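PDB 2RDM: response regulator receiver protein from Sinorhizobium medicae, which probably acts as a phosphorylation-switched receiver module of two-component signalling, taking a phosphoryl group on an aspartate, though its particular pathway and output are unknown. Local coordinates for residues V6-D12 against I51-D57; T24-F30 against L113-S118; A70-R74 against N96-S101; D77-V83 against L120-R124; I82-H88 against S101-K106. The protein carries 1 engineered substitution. All blocks are in the same frame, centred on the assembly; numbering follows the deposited sequence.

The chain illustrates how a doubly wound receiver domain is tied together by few closures. Leaving the N terminus, strand 7-11 waits until residues 51-57 return beside it and contact 1 closes the first loop in mid-sheet. Before that closure, residues 24-30 have opened contact 2, which crosses contact 1 and is completed only by helix 110-122. Within that long loop lies contact 3, between helix 66-76 and the turn before strand 102-105. Contact 4 opens at 77-83 and closes last, at 120-124, crossing contacts 2 and 3. Contact 5, which pairs strands 82-86 and 102-105, lies within the spans of contacts 2 and 4 and crosses contact 3.

Contact 1: V6-D12 against I51-D57; sequences VTILLAD and IDGVVTD
The carboxylates of D12 and D57 stand almost perpendicular, their planes 81° apart, and both oxygens of D57 approach from one side of the D12 carboxylate plane, each 3.2 Å from D12 CG. D12 OD2 comes within 2.7 Å of D57 OD1. The backbone just after D12 binds the other oxygens: E14 N donates to D12 OD1 and D13 N to D57 OD2. At the far end a third carboxylate works differently. D52 OD2 receives T7 N on its anti lone pair at 2.8 Å, in an almost straight bond (177°), while a water donates to the same oxygen. Between these ends runs a parallel ladder, in which L9 N reaches G53 O, V55 N reaches L9 O, A11 N reaches V55 O, and D57 N reaches A11 O at 2.9 Å. On the face shared by I8, L10 and V55, the two methyls of V55 divide the work: CG2 meets I8 CG2 at 3.7 Å and CG1 meets L10 CD1 at 3.8 Å. Central strands of a CheY-like receiver thus end in an acidic cluster, consistent with D57 as the predicted phosphoacceptor and with the magnesium ion that relatives bind at such a site.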
# COMPACT_ATOMS: atom_id res chain seq x y z
N VAL A 6 -8.09 11.76 -21.93
CA VAL A 6 -8.49 10.65 -21.09
C VAL A 6 -10.00 10.72 -20.98
O VAL A 6 -10.54 11.75 -20.59
CB VAL A 6 -7.86 10.75 -19.68
CG1 VAL A 6 -8.38 9.66 -18.73
CG2 VAL A 6 -6.35 10.69 -19.78
N THR A 7 -10.67 9.62 -21.31
CA THR A 7 -12.13 9.61 -21.32
C THR A 7 -12.72 8.90 -20.10
O THR A 7 -12.38 7.75 -19.82
CB THR A 7 -12.66 8.92 -22.60
OG1 THR A 7 -12.07 9.56 -23.75
CG2 THR A 7 -14.18 9.02 -22.69
N ILE A 8 -13.63 9.59 -19.41
CA ILE A 8 -14.29 9.01 -18.27
C ILE A 8 -15.76 8.78 -18.60
O ILE A 8 -16.45 9.69 -19.06
CB ILE A 8 -14.15 9.93 -17.03
CG1 ILE A 8 -12.67 10.19 -16.69
CG2 ILE A 8 -14.90 9.35 -15.87
CD1 ILE A 8 -11.85 8.96 -16.37
N LEU A 9 -16.22 7.54 -18.41
CA LEU A 9 -17.63 7.22 -18.55
C LEU A 9 -18.23 7.57 -17.22
O LEU A 9 -17.82 7.01 -16.20
CB LEU A 9 -17.82 5.74 -18.84
CG LEU A 9 -19.26 5.24 -19.06
CD1 LEU A 9 -19.99 6.01 -20.16
CD2 LEU A 9 -19.27 3.75 -19.34
N LEU A 10 -19.19 8.49 -17.23
CA LEU A 10 -19.87 8.93 -16.02
C LEU A 10 -21.34 8.54 -16.10
O LEU A 10 -22.04 8.97 -17.02
CB LEU A 10 -19.72 10.44 -15.86
CG LEU A 10 -20.54 11.17 -14.79
CD1 LEU A 10 -20.05 10.83 -13.38
CD2 LEU A 10 -20.48 12.68 -15.01
N ALA A 11 -21.80 7.75 -15.14
CA ALA A 11 -23.18 7.26 -15.14
C ALA A 11 -23.91 7.74 -13.89
O ALA A 11 -23.64 7.24 -12.79
CB ALA A 11 -23.22 5.72 -15.23
N ASP A 12 -24.79 8.72 -14.06
CA ASP A 12 -25.55 9.28 -12.94
C ASP A 12 -26.94 9.69 -13.40
O ASP A 12 -27.09 10.31 -14.45
CB ASP A 12 -24.82 10.48 -12.28
CG ASP A 12 -25.45 10.89 -10.93
OD1 ASP A 12 -26.65 11.22 -10.86
OD2 ASP A 12 -24.73 10.90 -9.92
N ILE A 51 -12.70 3.93 -23.41
CA ILE A 51 -13.07 4.34 -22.05
C ILE A 51 -11.91 4.06 -21.09
O ILE A 51 -11.49 2.91 -20.94
CB ILE A 51 -14.34 3.60 -21.56
CG1 ILE A 51 -15.52 3.78 -22.53
CG2 ILE A 51 -14.70 4.01 -20.11
CD1 ILE A 51 -16.31 5.09 -22.38
N ASP A 52 -11.42 5.11 -20.43
CA ASP A 52 -10.25 4.99 -19.58
C ASP A 52 -10.57 4.86 -18.09
O ASP A 52 -9.71 4.47 -17.32
CB ASP A 52 -9.33 6.17 -19.81
CG ASP A 52 -8.90 6.29 -21.27
OD1 ASP A 52 -8.25 5.36 -21.78
OD2 ASP A 52 -9.25 7.31 -21.90
N GLY A 53 -11.79 5.18 -17.69
CA GLY A 53 -12.15 5.04 -16.29
C GLY A 53 -13.64 5.17 -16.19
O GLY A 53 -14.29 5.68 -17.12
N VAL A 54 -14.21 4.72 -15.08
CA VAL A 54 -15.65 4.67 -14.96
C VAL A 54 -16.04 5.25 -13.60
O VAL A 54 -15.52 4.80 -12.59
CB VAL A 54 -16.19 3.22 -15.11
CG1 VAL A 54 -17.69 3.16 -14.84
CG2 VAL A 54 -15.87 2.64 -16.51
N VAL A 55 -16.90 6.26 -13.63
CA VAL A 55 -17.47 6.84 -12.41
C VAL A 55 -18.98 6.60 -12.45
O VAL A 55 -19.68 7.19 -13.29
CB VAL A 55 -17.19 8.36 -12.32
CG1 VAL A 55 -17.78 8.93 -11.07
CG2 VAL A 55 -15.69 8.65 -12.29
N THR A 56 -19.48 5.76 -11.54
CA THR A 56 -20.87 5.28 -11.63
C THR A 56 -21.63 5.34 -10.30
O THR A 56 -21.07 5.00 -9.26
CB THR A 56 -20.96 3.83 -12.24
OG1 THR A 56 -22.34 3.42 -12.38
CG2 THR A 56 -20.22 2.78 -11.38
N ASP A 57 -22.90 5.75 -10.36
CA ASP A 57 -23.85 5.55 -9.25
C ASP A 57 -24.04 4.08 -8.90
O ASP A 57 -23.87 3.22 -9.74
CB ASP A 57 -25.25 6.02 -9.64
CG ASP A 57 -25.37 7.50 -9.78
OD1 ASP A 57 -24.36 8.21 -9.61
OD2 ASP A 57 -26.50 7.95 -10.08
O HOH W 1 -9.27 7.89 -24.50

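Contact 2: T24-F30 against L113-S118; sequences TLTDAGF and LITAVS
Helical through D27, the segment 24-30 sets T24 and L25 against I114 and then stops in a Schellman motif, where G29 takes a positive phi (107°) and F30 N bonds back to L25 O at 3.0 Å, bringing the F30 ring round to V117. The end of I114 is the hub. Its CG1 lies anti to the carbonyl carbon (chi1 -68°), which carries CD1 out between three partners: T24 CG2, L25 CD2 and A28 CB each lie 3.7 Å from I114 CD1. L25 and I114 slide past one another in opposite directions. In the alpha/beta sandwich of the receiver fold, helices 15-27 and 110-122 lie side by side on one face of the sheet, and L25, F30 and V117 all reach down to I8 of strand 7-11. Replacing I114 with an alanine would probably open a gap among T24, L25 and A28, since the atom common to all three would be gone. F30 CZ meets V117 CG1 at 3.7 Å, and S118 OG sits at the ring edge, in its plane. That hydroxyl also donates to I114 O at 2.7 Å, from the face of the carbonyl opposite S118 N. A111 of the second subunit packs on A28 and I114.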
# COMPACT_ATOMS: atom_id res chain seq x y z
N THR A 24 -16.89 19.19 -13.16
CA THR A 24 -15.74 18.90 -12.29
C THR A 24 -14.67 18.12 -13.04
O THR A 24 -13.50 18.51 -13.06
CB THR A 24 -16.19 18.14 -11.01
OG1 THR A 24 -17.01 19.00 -10.21
CG2 THR A 24 -14.99 17.69 -10.17
N LEU A 25 -15.09 17.05 -13.72
CA LEU A 25 -14.15 16.23 -14.47
C LEU A 25 -13.58 16.93 -15.71
O LEU A 25 -12.39 16.79 -16.00
CB LEU A 25 -14.77 14.87 -14.82
CG LEU A 25 -15.08 13.91 -13.65
CD1 LEU A 25 -16.10 12.86 -14.05
CD2 LEU A 25 -13.80 13.26 -13.13
N THR A 26 -14.40 17.70 -16.43
CA THR A 26 -13.88 18.44 -17.60
C THR A 26 -12.92 19.57 -17.21
O THR A 26 -11.94 19.81 -17.92
CB THR A 26 -14.97 18.97 -18.55
OG1 THR A 26 -15.87 19.80 -17.83
CG2 THR A 26 -15.73 17.82 -19.20
N ASP A 27 -13.17 20.22 -16.08
CA ASP A 27 -12.24 21.24 -15.55
C ASP A 27 -10.86 20.66 -15.22
O ASP A 27 -9.85 21.33 -15.42
CB ASP A 27 -12.81 21.92 -14.29
CG ASP A 27 -13.98 22.84 -14.60
OD1 ASP A 27 -14.16 23.23 -15.77
OD2 ASP A 27 -14.73 23.16 -13.66
N ALA A 28 -10.84 19.41 -14.75
CA ALA A 28 -9.60 18.71 -14.41
C ALA A 28 -8.86 18.15 -15.62
O ALA A 28 -7.78 17.58 -15.47
CB ALA A 28 -9.88 17.62 -13.42
N GLY A 29 -9.45 18.28 -16.80
CA GLY A 29 -8.78 17.89 -18.04
C GLY A 29 -9.31 16.62 -18.70
O GLY A 29 -8.78 16.20 -19.73
N PHE A 30 -10.34 16.02 -18.12
CA PHE A 30 -10.90 14.77 -18.67
C PHE A 30 -11.97 15.05 -19.73
O PHE A 30 -12.70 16.04 -19.63
CB PHE A 30 -11.54 13.91 -17.56
CG PHE A 30 -10.59 13.52 -16.46
CD1 PHE A 30 -9.74 12.43 -16.63
CD2 PHE A 30 -10.54 14.23 -15.27
CE1 PHE A 30 -8.84 12.07 -15.61
CE2 PHE A 30 -9.66 13.88 -14.25
CZ PHE A 30 -8.80 12.80 -14.42
N LEU A 113 -13.21 13.67 -5.67
CA LEU A 113 -13.58 12.93 -6.87
C LEU A 113 -12.37 12.87 -7.81
O LEU A 113 -12.03 11.80 -8.33
CB LEU A 113 -14.77 13.58 -7.57
CG LEU A 113 -15.14 13.05 -8.97
CD1 LEU A 113 -15.39 11.54 -8.97
CD2 LEU A 113 -16.37 13.79 -9.49
N ILE A 114 -11.73 14.02 -7.99
CA ILE A 114 -10.60 14.16 -8.92
C ILE A 114 -9.37 13.35 -8.47
O ILE A 114 -8.70 12.69 -9.28
CB ILE A 114 -10.23 15.66 -9.09
CG1 ILE A 114 -11.34 16.44 -9.83
CG2 ILE A 114 -8.92 15.82 -9.83
CD1 ILE A 114 -11.93 15.72 -11.06
N THR A 115 -9.08 13.42 -7.17
CA THR A 115 -8.01 12.64 -6.55
C THR A 115 -8.25 11.14 -6.73
O THR A 115 -7.36 10.43 -7.12
CB THR A 115 -7.84 13.00 -5.05
OG1 THR A 115 -7.47 14.38 -4.95
CG2 THR A 115 -6.74 12.16 -4.44
N ALA A 116 -9.48 10.68 -6.49
CA ALA A 116 -9.82 9.27 -6.65
C ALA A 116 -9.59 8.81 -8.08
O ALA A 116 -8.94 7.79 -8.31
CB ALA A 116 -11.28 9.02 -6.25
N VAL A 117 -10.10 9.57 -9.04
CA VAL A 117 -10.01 9.19 -10.45
C VAL A 117 -8.54 9.16 -10.89
O VAL A 117 -8.09 8.16 -11.45
CB VAL A 117 -10.87 10.14 -11.35
CG1 VAL A 117 -10.60 9.93 -12.82
CG2 VAL A 117 -12.36 9.90 -11.09
N SER A 118 -7.81 10.22 -10.56
CA SER A 118 -6.39 10.38 -10.98
C SER A 118 -5.48 9.32 -10.37
O SER A 118 -4.60 8.76 -11.05
CB SER A 118 -5.88 11.77 -10.59
OG SER A 118 -6.71 12.80 -11.10

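Contact 3: A70-R74 against N96-S101; sequences ARVAR and NGVPDS
R74 and R71 of helix 66-76 reach across to the loop between helix 93-96 and strand 102-105, which closes with a type II beta turn from V98 to S101 in the return limb of a beta-alpha-beta unit. R74 makes two direct hydrogen bonds: NH1 and NH2 grip P99 O end-on, at 2.8 and 2.9 Å from that oxygen, which lies only 2° out of the guanidinium plane. The chain bend at chi2 (-77°) turns the group to this position, while NE goes to M80 O, so the arginine joins two loops. NH1 has a further acceptor in A94 O of the fourth subunit. Apolar contact follows over the face of the same group, where V98 CG2 lies 3.5 Å above the guanidinium plane, offset toward the rim; V98 CG1 faces A70 CB more loosely. Water-mediated links belong mostly to R71. One water takes NH1 and donates to G97 O, and another, 2.8 Å from R71 NH2, donates to N96 OD1; both lie in the guanidinium plane. R71 NH1 also bonds S95 O of the fourth subunit. Within the turn itself, S101 OG donates to V98 O at 2.8 Å, in the carbonyl plane.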
# COMPACT_ATOMS: atom_id res chain seq x y z
N ALA A 70 -19.73 -1.95 -13.15
CA ALA A 70 -18.29 -2.13 -12.87
C ALA A 70 -17.77 -3.50 -13.31
O ALA A 70 -16.64 -3.61 -13.80
CB ALA A 70 -18.02 -1.87 -11.39
N ARG A 71 -18.59 -4.54 -13.14
CA ARG A 71 -18.22 -5.90 -13.55
C ARG A 71 -18.02 -5.95 -15.05
O ARG A 71 -17.02 -6.51 -15.51
CB ARG A 71 -19.27 -6.92 -13.12
CG ARG A 71 -19.42 -6.98 -11.63
CD ARG A 71 -20.02 -8.29 -11.12
NE ARG A 71 -20.63 -8.04 -9.81
CZ ARG A 71 -19.94 -7.92 -8.68
NH1 ARG A 71 -18.61 -8.06 -8.67
NH2 ARG A 71 -20.59 -7.67 -7.55
N VAL A 72 -18.95 -5.35 -15.80
CA VAL A 72 -18.82 -5.27 -17.27
C VAL A 72 -17.55 -4.52 -17.67
O VAL A 72 -16.77 -5.00 -18.52
CB VAL A 72 -20.07 -4.65 -17.91
CG1 VAL A 72 -19.87 -4.48 -19.40
CG2 VAL A 72 -21.29 -5.53 -17.65
N ALA A 73 -17.32 -3.37 -17.04
CA ALA A 73 -16.09 -2.58 -17.30
C ALA A 73 -14.84 -3.42 -17.08
O ALA A 73 -13.90 -3.38 -17.90
CB ALA A 73 -16.06 -1.30 -16.43
N ARG A 74 -14.83 -4.21 -16.02
CA ARG A 74 -13.66 -5.05 -15.69
C ARG A 74 -13.49 -6.29 -16.57
O ARG A 74 -12.37 -6.78 -16.74
CB ARG A 74 -13.65 -5.40 -14.21
CG ARG A 74 -13.31 -4.20 -13.31
CD ARG A 74 -11.81 -3.93 -13.33
NE ARG A 74 -11.41 -2.86 -12.42
CZ ARG A 74 -11.14 -3.01 -11.12
NH1 ARG A 74 -11.21 -4.20 -10.54
NH2 ARG A 74 -10.77 -1.97 -10.41
N ASN A 96 -19.88 -6.10 -2.73
CA ASN A 96 -20.25 -5.95 -4.15
C ASN A 96 -19.24 -5.21 -5.03
O ASN A 96 -19.28 -5.36 -6.25
CB ASN A 96 -21.61 -5.27 -4.28
CG ASN A 96 -22.73 -6.07 -3.67
OD1 ASN A 96 -23.14 -7.09 -4.21
ND2 ASN A 96 -23.23 -5.61 -2.53
N GLY A 97 -18.38 -4.40 -4.42
CA GLY A 97 -17.38 -3.63 -5.18
C GLY A 97 -16.33 -4.54 -5.77
O GLY A 97 -16.10 -5.63 -5.26
N VAL A 98 -15.71 -4.10 -6.86
CA VAL A 98 -14.64 -4.87 -7.49
C VAL A 98 -13.29 -4.53 -6.82
O VAL A 98 -13.15 -3.48 -6.20
CB VAL A 98 -14.56 -4.61 -9.04
CG1 VAL A 98 -15.79 -5.17 -9.74
CG2 VAL A 98 -14.39 -3.12 -9.36
N PRO A 99 -12.30 -5.42 -6.94
CA PRO A 99 -11.05 -5.08 -6.27
C PRO A 99 -10.44 -3.78 -6.76
O PRO A 99 -10.57 -3.45 -7.94
CB PRO A 99 -10.15 -6.25 -6.64
CG PRO A 99 -11.08 -7.37 -6.92
CD PRO A 99 -12.21 -6.73 -7.62
N ASP A 100 -9.78 -3.05 -5.85
CA ASP A 100 -9.07 -1.79 -6.12
C ASP A 100 -9.94 -0.63 -6.60
O ASP A 100 -9.43 0.32 -7.20
CB ASP A 100 -7.89 -2.01 -7.09
CG ASP A 100 -6.92 -3.04 -6.59
OD1 ASP A 100 -6.46 -2.91 -5.44
OD2 ASP A 100 -6.63 -3.98 -7.35
N SER A 101 -11.24 -0.71 -6.35
CA SER A 101 -12.13 0.38 -6.66
C SER A 101 -12.17 1.33 -5.46
O SER A 101 -11.66 0.98 -4.38
CB SER A 101 -13.52 -0.16 -6.96
OG SER A 101 -14.02 -0.87 -5.82
O HOH W 2 -17.15 -7.96 -6.52
O HOH W 3 -23.27 -7.22 -7.07
O HOH W 4 -9.97 0.79 -9.87

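Contact 4: D77-V83 against L120-R124; sequences DPNMPIV and LLNAR
D77 and R124 meet in a salt bridge carried by one strong bond, R124 NH2 to D77 OD2 at 2.6 Å and 172°. The acceptor lies in the guanidinium plane and is met on its syn side, slightly out of the carboxylate plane; since the two planes are 45° apart, the second nitrogen fits less well, and R124 NH1 reaches D77 OD1 only in a weak bond of 3.3 Å. Over one face of the guanidinium sits N79 CB, 3.5 Å above the plane. A bend at chi3 (65°) swings the arginine end back toward the loop. Beside this polar pair runs an apolar seam: P81 CB touches L120 CB at 3.8 Å, P81 CG meets L121 CD2, and L120 CD1 reaches V83 CG2 at 3.8 Å. What positions the acid is the turn it begins. D77 OD1 accepts N79 N at 3.0 Å, an Asx turn, and M80 N bonds D77 O to close a type I beta turn. With an alanine at D77, R124 would probably be left without its counter-charge and N79 N without its side-chain acceptor, leaving the guanidinium freer to turn. Further out, M80, present as selenomethionine, packs on helix 66-76 and strand 53-57. The arrangement is the helix-to-strand connection of a beta-alpha-beta unit (strand 53-57, helix 66-76, strand 82-86), here joined to the C-terminal end of the last helix of a receiver domain.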
# COMPACT_ATOMS: atom_id res chain seq x y z
N ASP A 77 -11.81 -4.50 -19.48
CA ASP A 77 -10.47 -4.10 -19.09
C ASP A 77 -10.29 -4.39 -17.61
O ASP A 77 -10.83 -3.67 -16.77
CB ASP A 77 -10.25 -2.61 -19.39
CG ASP A 77 -8.89 -2.09 -18.94
OD1 ASP A 77 -8.04 -2.85 -18.44
OD2 ASP A 77 -8.68 -0.87 -19.10
N PRO A 78 -9.51 -5.43 -17.28
CA PRO A 78 -9.28 -5.89 -15.91
C PRO A 78 -8.65 -4.84 -15.00
O PRO A 78 -8.76 -4.94 -13.78
CB PRO A 78 -8.34 -7.10 -16.09
CG PRO A 78 -7.69 -6.87 -17.43
CD PRO A 78 -8.78 -6.25 -18.26
N ASN A 79 -8.00 -3.85 -15.59
CA ASN A 79 -7.36 -2.77 -14.83
C ASN A 79 -8.17 -1.47 -14.74
O ASN A 79 -7.67 -0.48 -14.19
CB ASN A 79 -5.99 -2.48 -15.44
CG ASN A 79 -5.09 -3.70 -15.40
OD1 ASN A 79 -4.55 -4.12 -16.43
ND2 ASN A 79 -4.93 -4.28 -14.22
N MSE A 80 -9.40 -1.48 -15.25
CA MSE A 80 -10.21 -0.27 -15.38
C MSE A 80 -10.37 0.41 -14.03
O MSE A 80 -10.78 -0.25 -13.08
CB MSE A 80 -11.61 -0.60 -15.90
CG MSE A 80 -12.43 0.66 -16.20
SE MSE A 80 -11.83 1.52 -17.91
CE MSE A 80 -13.02 0.50 -19.07
N PRO A 81 -10.00 1.69 -13.92
CA PRO A 81 -10.32 2.52 -12.78
C PRO A 81 -11.84 2.57 -12.53
O PRO A 81 -12.61 2.86 -13.44
CB PRO A 81 -9.81 3.90 -13.19
CG PRO A 81 -8.62 3.57 -14.07
CD PRO A 81 -9.12 2.40 -14.88
N ILE A 82 -12.25 2.28 -11.30
CA ILE A 82 -13.68 2.24 -10.99
C ILE A 82 -13.89 3.08 -9.74
O ILE A 82 -13.27 2.81 -8.72
CB ILE A 82 -14.17 0.80 -10.73
CG1 ILE A 82 -13.99 -0.10 -11.96
CG2 ILE A 82 -15.63 0.79 -10.21
CD1 ILE A 82 -14.90 0.21 -13.13
N VAL A 83 -14.70 4.13 -9.86
CA VAL A 83 -15.14 4.92 -8.72
C VAL A 83 -16.66 4.83 -8.64
O VAL A 83 -17.35 5.23 -9.57
CB VAL A 83 -14.74 6.41 -8.82
CG1 VAL A 83 -15.22 7.21 -7.60
CG2 VAL A 83 -13.20 6.58 -8.97
N LEU A 120 -6.33 6.29 -9.34
CA LEU A 120 -6.60 4.99 -9.94
C LEU A 120 -6.07 4.87 -11.37
O LEU A 120 -5.61 3.81 -11.76
CB LEU A 120 -8.08 4.68 -9.90
CG LEU A 120 -8.64 4.49 -8.48
CD1 LEU A 120 -10.15 4.27 -8.56
CD2 LEU A 120 -7.95 3.37 -7.73
N LEU A 121 -6.14 5.96 -12.13
CA LEU A 121 -5.53 5.99 -13.47
C LEU A 121 -4.03 5.86 -13.37
O LEU A 121 -3.42 5.12 -14.13
CB LEU A 121 -5.88 7.28 -14.21
CG LEU A 121 -7.29 7.41 -14.77
CD1 LEU A 121 -7.60 8.86 -14.91
CD2 LEU A 121 -7.41 6.70 -16.11
N ASN A 122 -3.44 6.57 -12.40
CA ASN A 122 -1.98 6.52 -12.18
C ASN A 122 -1.47 5.15 -11.76
O ASN A 122 -0.34 4.78 -12.08
CB ASN A 122 -1.56 7.56 -11.15
CG ASN A 122 -1.76 9.00 -11.62
OD1 ASN A 122 -2.17 9.24 -12.76
ND2 ASN A 122 -1.51 9.96 -10.74
N ALA A 123 -2.30 4.40 -11.04
CA ALA A 123 -1.91 3.09 -10.50
C ALA A 123 -1.90 1.95 -11.54
O ALA A 123 -1.45 0.84 -11.24
CB ALA A 123 -2.82 2.72 -9.31
N ARG A 124 -2.37 2.24 -12.75
CA ARG A 124 -2.41 1.25 -13.85
C ARG A 124 -1.10 0.56 -14.20
O ARG A 124 -1.10 -0.63 -14.52
CB ARG A 124 -2.97 1.90 -15.11
CG ARG A 124 -4.48 2.05 -15.10
CD ARG A 124 -4.97 2.18 -16.51
NE ARG A 124 -4.73 0.96 -17.28
CZ ARG A 124 -5.68 0.22 -17.86
NH1 ARG A 124 -5.35 -0.87 -18.52
NH2 ARG A 124 -6.96 0.59 -17.78

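Contact 5: I82-H88 against S101-K106; sequences IVYISGH and SIILEK
Two parallel strands, 82-86 and 102-105, pair here at one side of the sheet, where a beta-alpha-beta crossover through helix 93-96 brings the chain back alongside itself. Five backbone bonds hold the ladder, from I102 N to I82 O through Y84 N to I102 O, L104 N to Y84 O and S86 N to L104 O, to K106 N with S86 O at 3.0 Å. On the face bearing V83 and I102, L104 leans against its neighbours, its CG 3.8 Å from V83 CG1. On the other face Y84 CB packs on I103 CG1 at 3.8 Å, and S101 OG comes to the edge of the tyrosine ring, 3.3 Å from CE2. I82 CG2 covers one face of that ring, while the Y84 hydroxyl accepts a hydrogen bond from V98 N, in the loop before strand 102-105. S86 OG lies between the backbone N and the carbonyl carbon (chi1 85°), is buried, and has no polar partner in the model. K106 runs extended beside the S86 carbonyl, its CG 3.5 Å from S86 O; a serine or threonine and a lysine at these strand ends are hallmarks of receiver domains. Strand 53-57 flanks the pair through V83 and I85, helix 110-122 covers V83 and I102, helix 66-76 covers I82 and Y84, and E125 of the third subunit accepts from I103 N.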
# COMPACT_ATOMS: atom_id res chain seq x y z
N ILE A 82 -12.25 2.28 -11.30
CA ILE A 82 -13.68 2.24 -10.99
C ILE A 82 -13.89 3.08 -9.74
O ILE A 82 -13.27 2.81 -8.72
CB ILE A 82 -14.17 0.80 -10.73
CG1 ILE A 82 -13.99 -0.10 -11.96
CG2 ILE A 82 -15.63 0.79 -10.21
CD1 ILE A 82 -14.90 0.21 -13.13
N VAL A 83 -14.70 4.13 -9.86
CA VAL A 83 -15.14 4.92 -8.72
C VAL A 83 -16.66 4.83 -8.64
O VAL A 83 -17.35 5.23 -9.57
CB VAL A 83 -14.74 6.41 -8.82
CG1 VAL A 83 -15.22 7.21 -7.60
CG2 VAL A 83 -13.20 6.58 -8.97
N TYR A 84 -17.16 4.36 -7.50
CA TYR A 84 -18.60 4.34 -7.26
C TYR A 84 -19.03 5.59 -6.53
O TYR A 84 -18.31 6.10 -5.67
CB TYR A 84 -18.98 3.15 -6.39
CG TYR A 84 -18.57 1.77 -6.90
CD1 TYR A 84 -19.28 1.13 -7.92
CD2 TYR A 84 -17.47 1.11 -6.34
CE1 TYR A 84 -18.92 -0.14 -8.36
CE2 TYR A 84 -17.10 -0.17 -6.78
CZ TYR A 84 -17.81 -0.77 -7.80
OH TYR A 84 -17.48 -2.02 -8.19
N ILE A 85 -20.24 6.07 -6.82
CA ILE A 85 -20.79 7.27 -6.18
C ILE A 85 -22.13 6.90 -5.55
O ILE A 85 -23.06 6.56 -6.28
CB ILE A 85 -21.02 8.42 -7.20
CG1 ILE A 85 -19.74 8.80 -7.95
CG2 ILE A 85 -21.67 9.63 -6.53
CD1 ILE A 85 -18.55 9.16 -7.11
N SER A 86 -22.20 7.06 -4.25
CA SER A 86 -23.38 6.66 -3.55
C SER A 86 -23.93 7.65 -2.61
O SER A 86 -23.23 8.44 -2.08
CB SER A 86 -23.16 5.37 -2.85
OG SER A 86 -22.58 5.61 -1.62
N GLY A 87 -25.24 7.59 -2.42
CA GLY A 87 -25.90 8.45 -1.45
C GLY A 87 -25.75 7.95 -0.03
O GLY A 87 -25.23 8.66 0.83
N HIS A 88 -26.21 6.73 0.21
CA HIS A 88 -26.43 6.25 1.57
C HIS A 88 -25.51 5.08 1.90
O HIS A 88 -24.49 5.24 2.58
CB HIS A 88 -27.89 5.84 1.77
CG HIS A 88 -28.86 6.96 1.57
ND1 HIS A 88 -29.19 7.85 2.57
CD2 HIS A 88 -29.57 7.34 0.48
CE1 HIS A 88 -30.06 8.73 2.10
NE2 HIS A 88 -30.32 8.44 0.84
N SER A 101 -11.24 -0.71 -6.35
CA SER A 101 -12.13 0.38 -6.66
C SER A 101 -12.17 1.33 -5.46
O SER A 101 -11.66 0.98 -4.38
CB SER A 101 -13.52 -0.16 -6.96
OG SER A 101 -14.02 -0.87 -5.82
N ILE A 102 -12.72 2.52 -5.66
CA ILE A 102 -12.96 3.48 -4.58
C ILE A 102 -14.46 3.76 -4.54
O ILE A 102 -15.07 3.94 -5.58
CB ILE A 102 -12.17 4.78 -4.81
CG1 ILE A 102 -10.65 4.49 -4.71
CG2 ILE A 102 -12.56 5.88 -3.84
CD1 ILE A 102 -9.78 5.71 -4.99
N ILE A 103 -15.06 3.77 -3.35
CA ILE A 103 -16.43 4.29 -3.25
C ILE A 103 -16.44 5.65 -2.53
O ILE A 103 -15.79 5.81 -1.49
CB ILE A 103 -17.44 3.27 -2.61
CG1 ILE A 103 -18.87 3.85 -2.64
CG2 ILE A 103 -17.01 2.84 -1.22
CD1 ILE A 103 -19.97 2.83 -2.54
N LEU A 104 -17.14 6.62 -3.12
CA LEU A 104 -17.31 7.93 -2.51
C LEU A 104 -18.75 8.06 -2.04
O LEU A 104 -19.68 7.92 -2.83
CB LEU A 104 -16.99 9.02 -3.53
CG LEU A 104 -15.63 8.99 -4.23
CD1 LEU A 104 -15.52 10.16 -5.18
CD2 LEU A 104 -14.50 9.00 -3.23
N GLU A 105 -18.95 8.30 -0.75
CA GLU A 105 -20.31 8.48 -0.24
C GLU A 105 -20.59 9.95 0.05
O GLU A 105 -19.78 10.64 0.67
CB GLU A 105 -20.60 7.58 0.97
CG GLU A 105 -19.59 7.64 2.11
CD GLU A 105 -19.90 6.65 3.24
OE1 GLU A 105 -18.96 6.29 3.98
OE2 GLU A 105 -21.07 6.23 3.39
N LYS A 106 -21.74 10.42 -0.42
CA LYS A 106 -22.18 11.80 -0.23
C LYS A 106 -22.28 12.14 1.26
O LYS A 106 -22.76 11.32 2.05
CB LYS A 106 -23.51 12.03 -0.95
CG LYS A 106 -23.40 11.89 -2.46
CD LYS A 106 -24.77 11.86 -3.11
CE LYS A 106 -24.67 11.48 -4.57
NZ LYS A 106 -26.01 11.17 -5.11